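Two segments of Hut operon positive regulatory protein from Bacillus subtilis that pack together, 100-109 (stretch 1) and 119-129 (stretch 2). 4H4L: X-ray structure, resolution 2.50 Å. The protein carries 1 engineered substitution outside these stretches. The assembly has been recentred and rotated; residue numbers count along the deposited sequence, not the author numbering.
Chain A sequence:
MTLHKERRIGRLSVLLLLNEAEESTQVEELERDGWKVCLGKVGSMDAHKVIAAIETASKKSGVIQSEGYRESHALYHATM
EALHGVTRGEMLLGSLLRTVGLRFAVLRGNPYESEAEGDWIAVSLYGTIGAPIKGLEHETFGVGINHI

Stretch 1 (100-109) VGLRFAVLRG
Stretch 2 (119-129) DWIAVSLYGTI

Stretch 1 is one extended strand. Strand 120-126 runs antiparallel to it, at 170°, with axes 4.7 Å apart at closest. The stretches bury 869 Å². Ile 121, Val 123, Leu 125 and Ile 129 share one face with Val 100, Phe 104, Val 106 and Arg 108; Trp 120, Ala 122, Ser 124, Tyr 126 and Thr 128 share the other with Arg 103, Ala 105 and Leu 107.

Asp 119 (chi1 m) points toward stretch 1. Its OD1 forms a salt bridge with Arg 108 NE, 2.7 Å; opposite charges suit the pair. Arg 108 is extended (chi1 to chi3 t).

Trp 120 (m) N hydrogen-bonds to Gly 109 O at 3.0 Å. Ile 121 (t, t) CD1 meets Val 106 CG1 at 3.8 Å, an apolar contact between buried residues.

Ala 122 N hydrogen-bonds to Leu 107 O at 2.9 Å. Val 123 faces Val 106, both t. Ser 124 (m) N hydrogen-bonds to Ala 105 O at 3.0 Å.

Leu 125 (m, t) CD2 lies 3.7 Å from Leu 102 CD1. Tyr 126 (t) O accepts from Arg 103 N, 2.7 Å.

At Gly 127 (phi/psi 159/-154) the chain turns a corner. A CB would clash with Gly 101 O.

Thr 128 (p) N hydrogen-bonds to Gly 101 O, and Gly 101 N to Thr 128 O, each at 3.0 Å. Ile 129 (t, t) CD1 lies 4.1 Å from Val 100 CG1.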

ATOM      1  N   VAL A 100       2.384 -14.947  13.114  1.00 46.20           N
ATOM      2  CA  VAL A 100       3.265 -14.287  14.071  1.00 45.21           C
ATOM      3  C   VAL A 100       3.218 -14.910  15.467  1.00 46.72           C
ATOM      4  O   VAL A 100       2.181 -15.338  15.948  1.00 46.47           O
ATOM      5  CB  VAL A 100       2.913 -12.809  14.258  1.00 48.51           C
ATOM      6  CG1 VAL A 100       3.245 -11.995  13.024  1.00 49.39           C
ATOM      7  CG2 VAL A 100       1.448 -12.660  14.611  1.00 50.87           C
ATOM      8  N   GLY A 101       4.367 -14.940  16.119  1.00 45.80           N
ATOM      9  CA  GLY A 101       4.436 -15.152  17.547  1.00 40.84           C
ATOM     10  C   GLY A 101       5.093 -13.879  18.057  1.00 46.16           C
ATOM     11  O   GLY A 101       6.327 -13.691  17.906  1.00 37.86           O
ATOM     12  N   LEU A 102       4.289 -12.979  18.630  1.00 46.16           N
ATOM     13  CA  LEU A 102       4.863 -11.731  19.090  1.00 47.34           C
ATOM     14  C   LEU A 102       5.039 -11.683  20.601  1.00 53.51           C
ATOM     15  O   LEU A 102       4.565 -12.562  21.339  1.00 58.76           O
ATOM     16  CB  LEU A 102       4.060 -10.544  18.584  1.00 47.12           C
ATOM     17  CG  LEU A 102       4.053 -10.286  17.074  1.00 51.97           C
ATOM     18  CD1 LEU A 102       3.214  -9.055  16.785  1.00 52.48           C
ATOM     19  CD2 LEU A 102       5.457 -10.083  16.524  1.00 50.41           C
ATOM     20  N   ARG A 103       5.792 -10.684  21.036  1.00 53.63           N
ATOM     21  CA  ARG A 103       5.741 -10.184  22.391  1.00 54.87           C
ATOM     22  C   ARG A 103       5.616  -8.690  22.168  1.00 48.57           C
ATOM     23  O   ARG A 103       6.179  -8.194  21.203  1.00 44.96           O
ATOM     24  CB  ARG A 103       7.029 -10.506  23.150  1.00 63.39           C
ATOM     25  CG  ARG A 103       7.033  -9.992  24.598  1.00 74.23           C
ATOM     26  CD  ARG A 103       8.313 -10.307  25.381  1.00 82.31           C
ATOM     27  NE  ARG A 103       8.334  -9.631  26.692  1.00 91.23           N
ATOM     28  CZ  ARG A 103       9.407  -9.500  27.475  1.00 88.33           C
ATOM     29  NH1 ARG A 103      10.583  -9.999  27.109  1.00 87.79           N
ATOM     30  NH2 ARG A 103       9.302  -8.867  28.634  1.00 86.23           N
ATOM     31  N   PHE A 104       4.890  -7.995  23.043  1.00 45.25           N
ATOM     32  CA  PHE A 104       4.677  -6.548  22.946  1.00 45.50           C
ATOM     33  C   PHE A 104       4.974  -5.772  24.240  1.00 44.32           C
ATOM     34  O   PHE A 104       4.702  -6.240  25.360  1.00 42.44           O
ATOM     35  CB  PHE A 104       3.242  -6.233  22.459  1.00 40.42           C
ATOM     36  CG  PHE A 104       2.158  -6.773  23.356  1.00 39.17           C
ATOM     37  CD1 PHE A 104       1.602  -5.973  24.370  1.00 35.97           C
ATOM     38  CD2 PHE A 104       1.676  -8.076  23.191  1.00 39.04           C
ATOM     39  CE1 PHE A 104       0.614  -6.475  25.211  1.00 36.17           C
ATOM     40  CE2 PHE A 104       0.663  -8.588  24.029  1.00 39.72           C
ATOM     41  CZ  PHE A 104       0.132  -7.784  25.040  1.00 37.28           C
ATOM     42  N   ALA A 105       5.521  -4.582  24.059  1.00 43.18           N
ATOM     43  CA  ALA A 105       5.700  -3.637  25.126  1.00 45.55           C
ATOM     44  C   ALA A 105       4.827  -2.460  24.791  1.00 53.16           C
ATOM     45  O   ALA A 105       4.723  -2.132  23.605  1.00 60.81           O
ATOM     46  CB  ALA A 105       7.142  -3.201  25.166  1.00 45.14           C
ATOM     47  N   VAL A 106       4.201  -1.834  25.799  1.00 50.20           N
ATOM     48  CA  VAL A 106       3.479  -0.556  25.619  1.00 52.86           C
ATOM     49  C   VAL A 106       3.900   0.502  26.640  1.00 55.01           C
ATOM     50  O   VAL A 106       3.667   0.354  27.837  1.00 52.06           O
ATOM     51  CB  VAL A 106       1.947  -0.690  25.754  1.00 55.02           C
ATOM     52  CG1 VAL A 106       1.277   0.636  25.428  1.00 50.19           C
ATOM     53  CG2 VAL A 106       1.410  -1.806  24.881  1.00 54.64           C
ATOM     54  N   LEU A 107       4.491   1.585  26.154  1.00 58.07           N
ATOM     55  CA  LEU A 107       4.921   2.685  27.008  1.00 60.71           C
ATOM     56  C   LEU A 107       4.069   3.932  26.849  1.00 61.74           C
ATOM     57  O   LEU A 107       3.688   4.281  25.733  1.00 67.87           O
ATOM     58  CB  LEU A 107       6.379   3.043  26.743  1.00 60.04           C
ATOM     59  CG  LEU A 107       7.448   2.557  27.712  1.00 64.61           C
ATOM     60  CD1 LEU A 107       8.703   3.381  27.504  1.00 67.26           C
ATOM     61  CD2 LEU A 107       6.998   2.707  29.154  1.00 69.09           C
ATOM     62  N   ARG A 108       3.782   4.595  27.974  1.00 60.95           N
ATOM     63  CA  ARG A 108       3.097   5.891  27.982  1.00 60.88           C
ATOM     64  C   ARG A 108       3.703   6.923  28.957  1.00 64.57           C
ATOM     65  O   ARG A 108       3.977   6.635  30.129  1.00 62.48           O
ATOM     66  CB  ARG A 108       1.599   5.738  28.250  1.00 53.40           C
ATOM     67  CG  ARG A 108       0.928   7.075  28.528  1.00 48.32           C
ATOM     68  CD  ARG A 108      -0.451   6.876  29.115  1.00 48.70           C
ATOM     69  NE  ARG A 108      -1.268   8.082  29.013  1.00 47.07           N
ATOM     70  CZ  ARG A 108      -2.598   8.074  28.947  1.00 48.07           C
ATOM     71  NH1 ARG A 108      -3.256   6.908  28.981  1.00 44.36           N
ATOM     72  NH2 ARG A 108      -3.272   9.224  28.848  1.00 39.54           N
ATOM     73  N   GLY A 109       3.871   8.140  28.456  1.00 65.27           N
ATOM     74  CA  GLY A 109       4.484   9.212  29.210  1.00 64.79           C
ATOM     75  C   GLY A 109       5.004  10.256  28.251  1.00 69.84           C
ATOM     76  O   GLY A 109       4.937  10.082  27.034  1.00 70.08           O
ATOM     77  N   ASP A 119       1.205  13.313  27.300  1.00 63.78           N
ATOM     78  CA  ASP A 119       1.500  11.902  27.131  1.00 64.44           C
ATOM     79  C   ASP A 119       1.567  11.521  25.634  1.00 62.57           C
ATOM     80  O   ASP A 119       0.799  12.039  24.806  1.00 60.22           O
ATOM     81  CB  ASP A 119       0.413  11.063  27.832  1.00 69.15           C
ATOM     82  CG  ASP A 119       0.651  10.866  29.333  1.00 71.79           C
ATOM     83  OD1 ASP A 119      -0.300  10.415  30.009  1.00 73.98           O
ATOM     84  OD2 ASP A 119       1.762  11.125  29.839  1.00 71.72           O
ATOM     85  N   TRP A 120       2.491  10.613  25.317  1.00 59.26           N
ATOM     86  CA  TRP A 120       2.616   9.960  24.009  1.00 57.99           C
ATOM     87  C   TRP A 120       2.640   8.488  24.271  1.00 58.03           C
ATOM     88  O   TRP A 120       2.887   8.074  25.408  1.00 59.19           O
ATOM     89  CB  TRP A 120       3.896  10.408  23.293  1.00 57.27           C
ATOM     90  CG  TRP A 120       3.765  11.810  22.747  1.00 62.05           C
ATOM     91  CD1 TRP A 120       3.538  12.974  23.466  1.00 64.94           C
ATOM     92  CD2 TRP A 120       3.794  12.241  21.338  1.00 65.30           C
ATOM     93  NE1 TRP A 120       3.427  14.058  22.634  1.00 68.40           N
ATOM     94  CE2 TRP A 120       3.571  13.694  21.350  1.00 67.57           C
ATOM     95  CE3 TRP A 120       3.972  11.599  20.118  1.00 62.26           C
ATOM     96  CZ2 TRP A 120       3.541  14.444  20.186  1.00 67.54           C
ATOM     97  CZ3 TRP A 120       3.940  12.367  18.954  1.00 61.17           C
ATOM     98  CH2 TRP A 120       3.728  13.756  18.987  1.00 64.06           C
ATOM     99  N   ILE A 121       2.370   7.664  23.258  1.00 56.42           N
ATOM    100  CA  ILE A 121       2.349   6.207  23.483  1.00 51.30           C
ATOM    101  C   ILE A 121       3.229   5.463  22.472  1.00 51.70           C
ATOM    102  O   ILE A 121       3.500   5.963  21.389  1.00 51.82           O
ATOM    103  CB  ILE A 121       0.898   5.666  23.567  1.00 48.45           C
ATOM    104  CG1 ILE A 121       0.864   4.235  24.096  1.00 48.65           C
ATOM    105  CG2 ILE A 121       0.178   5.786  22.240  1.00 48.20           C
ATOM    106  CD1 ILE A 121      -0.536   3.786  24.450  1.00 44.03           C
ATOM    107  N   ALA A 122       3.712   4.289  22.837  1.00 47.12           N
ATOM    108  CA  ALA A 122       4.591   3.572  21.945  1.00 47.97           C
ATOM    109  C   ALA A 122       4.222   2.138  22.055  1.00 49.35           C
ATOM    110  O   ALA A 122       4.176   1.621  23.153  1.00 50.48           O
ATOM    111  CB  ALA A 122       6.044   3.758  22.329  1.00 46.26           C
ATOM    112  N   VAL A 123       3.920   1.519  20.914  1.00 46.66           N
ATOM    113  CA  VAL A 123       3.567   0.125  20.863  1.00 45.01           C
ATOM    114  C   VAL A 123       4.710  -0.568  20.126  1.00 47.13           C
ATOM    115  O   VAL A 123       4.979  -0.249  18.977  1.00 50.95           O
ATOM    116  CB  VAL A 123       2.222  -0.041  20.160  1.00 46.92           C
ATOM    117  CG1 VAL A 123       1.780  -1.479  20.192  1.00 45.34           C
ATOM    118  CG2 VAL A 123       1.165   0.834  20.828  1.00 50.64           C
ATOM    119  N   SER A 124       5.439  -1.448  20.802  1.00 42.78           N
ATOM    120  CA  SER A 124       6.631  -2.028  20.199  1.00 44.24           C
ATOM    121  C   SER A 124       6.411  -3.512  20.081  1.00 43.12           C
ATOM    122  O   SER A 124       6.008  -4.143  21.050  1.00 38.40           O
ATOM    123  CB  SER A 124       7.888  -1.758  21.049  1.00 51.97           C
ATOM    124  OG  SER A 124       8.140  -0.363  21.211  1.00 54.82           O
ATOM    125  N   LEU A 125       6.664  -4.070  18.900  1.00 42.00           N
ATOM    126  CA  LEU A 125       6.367  -5.471  18.660  1.00 41.58           C
ATOM    127  C   LEU A 125       7.654  -6.232  18.392  1.00 42.98           C
ATOM    128  O   LEU A 125       8.490  -5.725  17.657  1.00 46.97           O
ATOM    129  CB  LEU A 125       5.469  -5.567  17.440  1.00 38.63           C
ATOM    130  CG  LEU A 125       4.086  -4.949  17.565  1.00 37.55           C
ATOM    131  CD1 LEU A 125       3.421  -4.913  16.200  1.00 36.05           C
ATOM    132  CD2 LEU A 125       3.259  -5.786  18.522  1.00 38.50           C
ATOM    133  N   TYR A 126       7.825  -7.418  18.982  1.00 41.31           N
ATOM    134  CA  TYR A 126       8.942  -8.305  18.598  1.00 42.33           C
ATOM    135  C   TYR A 126       8.604  -9.787  18.611  1.00 40.79           C
ATOM    136  O   TYR A 126       7.879 -10.259  19.455  1.00 48.42           O
ATOM    137  CB  TYR A 126      10.229  -8.039  19.409  1.00 47.69           C
ATOM    138  CG  TYR A 126      11.337  -9.030  19.109  1.00 50.98           C
ATOM    139  CD1 TYR A 126      11.619 -10.089  19.989  1.00 53.64           C
ATOM    140  CD2 TYR A 126      12.071  -8.945  17.923  1.00 50.88           C
ATOM    141  CE1 TYR A 126      12.611 -11.020  19.703  1.00 53.91           C
ATOM    142  CE2 TYR A 126      13.056  -9.872  17.627  1.00 53.99           C
ATOM    143  CZ  TYR A 126      13.322 -10.900  18.514  1.00 57.89           C
ATOM    144  OH  TYR A 126      14.306 -11.805  18.205  1.00 58.65           O
ATOM    145  N   GLY A 127       9.163 -10.534  17.669  1.00 43.89           N
ATOM    146  CA  GLY A 127       8.920 -11.960  17.610  1.00 40.20           C
ATOM    147  C   GLY A 127       9.198 -12.512  16.236  1.00 40.77           C
ATOM    148  O   GLY A 127       9.991 -11.988  15.487  1.00 43.81           O
ATOM    149  N   THR A 128       8.553 -13.600  15.895  1.00 42.89           N
ATOM    150  CA  THR A 128       8.748 -14.126  14.570  1.00 47.89           C
ATOM    151  C   THR A 128       7.500 -14.045  13.691  1.00 48.87           C
ATOM    152  O   THR A 128       6.387 -13.789  14.171  1.00 49.16           O
ATOM    153  CB  THR A 128       9.161 -15.583  14.609  1.00 45.66           C
ATOM    154  OG1 THR A 128       7.997 -16.348  14.909  1.00 49.71           O
ATOM    155  CG2 THR A 128      10.254 -15.799  15.643  1.00 43.63           C
ATOM    156  N   ILE A 129       7.755 -14.260  12.402  1.00 45.36           N
ATOM    157  CA  ILE A 129       6.788 -14.333  11.351  1.00 42.08           C
ATOM    158  C   ILE A 129       7.293 -15.475  10.469  1.00 42.04           C
ATOM    159  O   ILE A 129       8.512 -15.658  10.316  1.00 39.37           O
ATOM    160  CB  ILE A 129       6.719 -12.998  10.580  1.00 46.93           C
ATOM    161  CG1 ILE A 129       5.493 -12.977   9.650  1.00 45.57           C
ATOM    162  CG2 ILE A 129       8.047 -12.691   9.875  1.00 44.85           C
ATOM    163  CD1 ILE A 129       5.013 -11.583   9.327  1.00 44.72           C
TER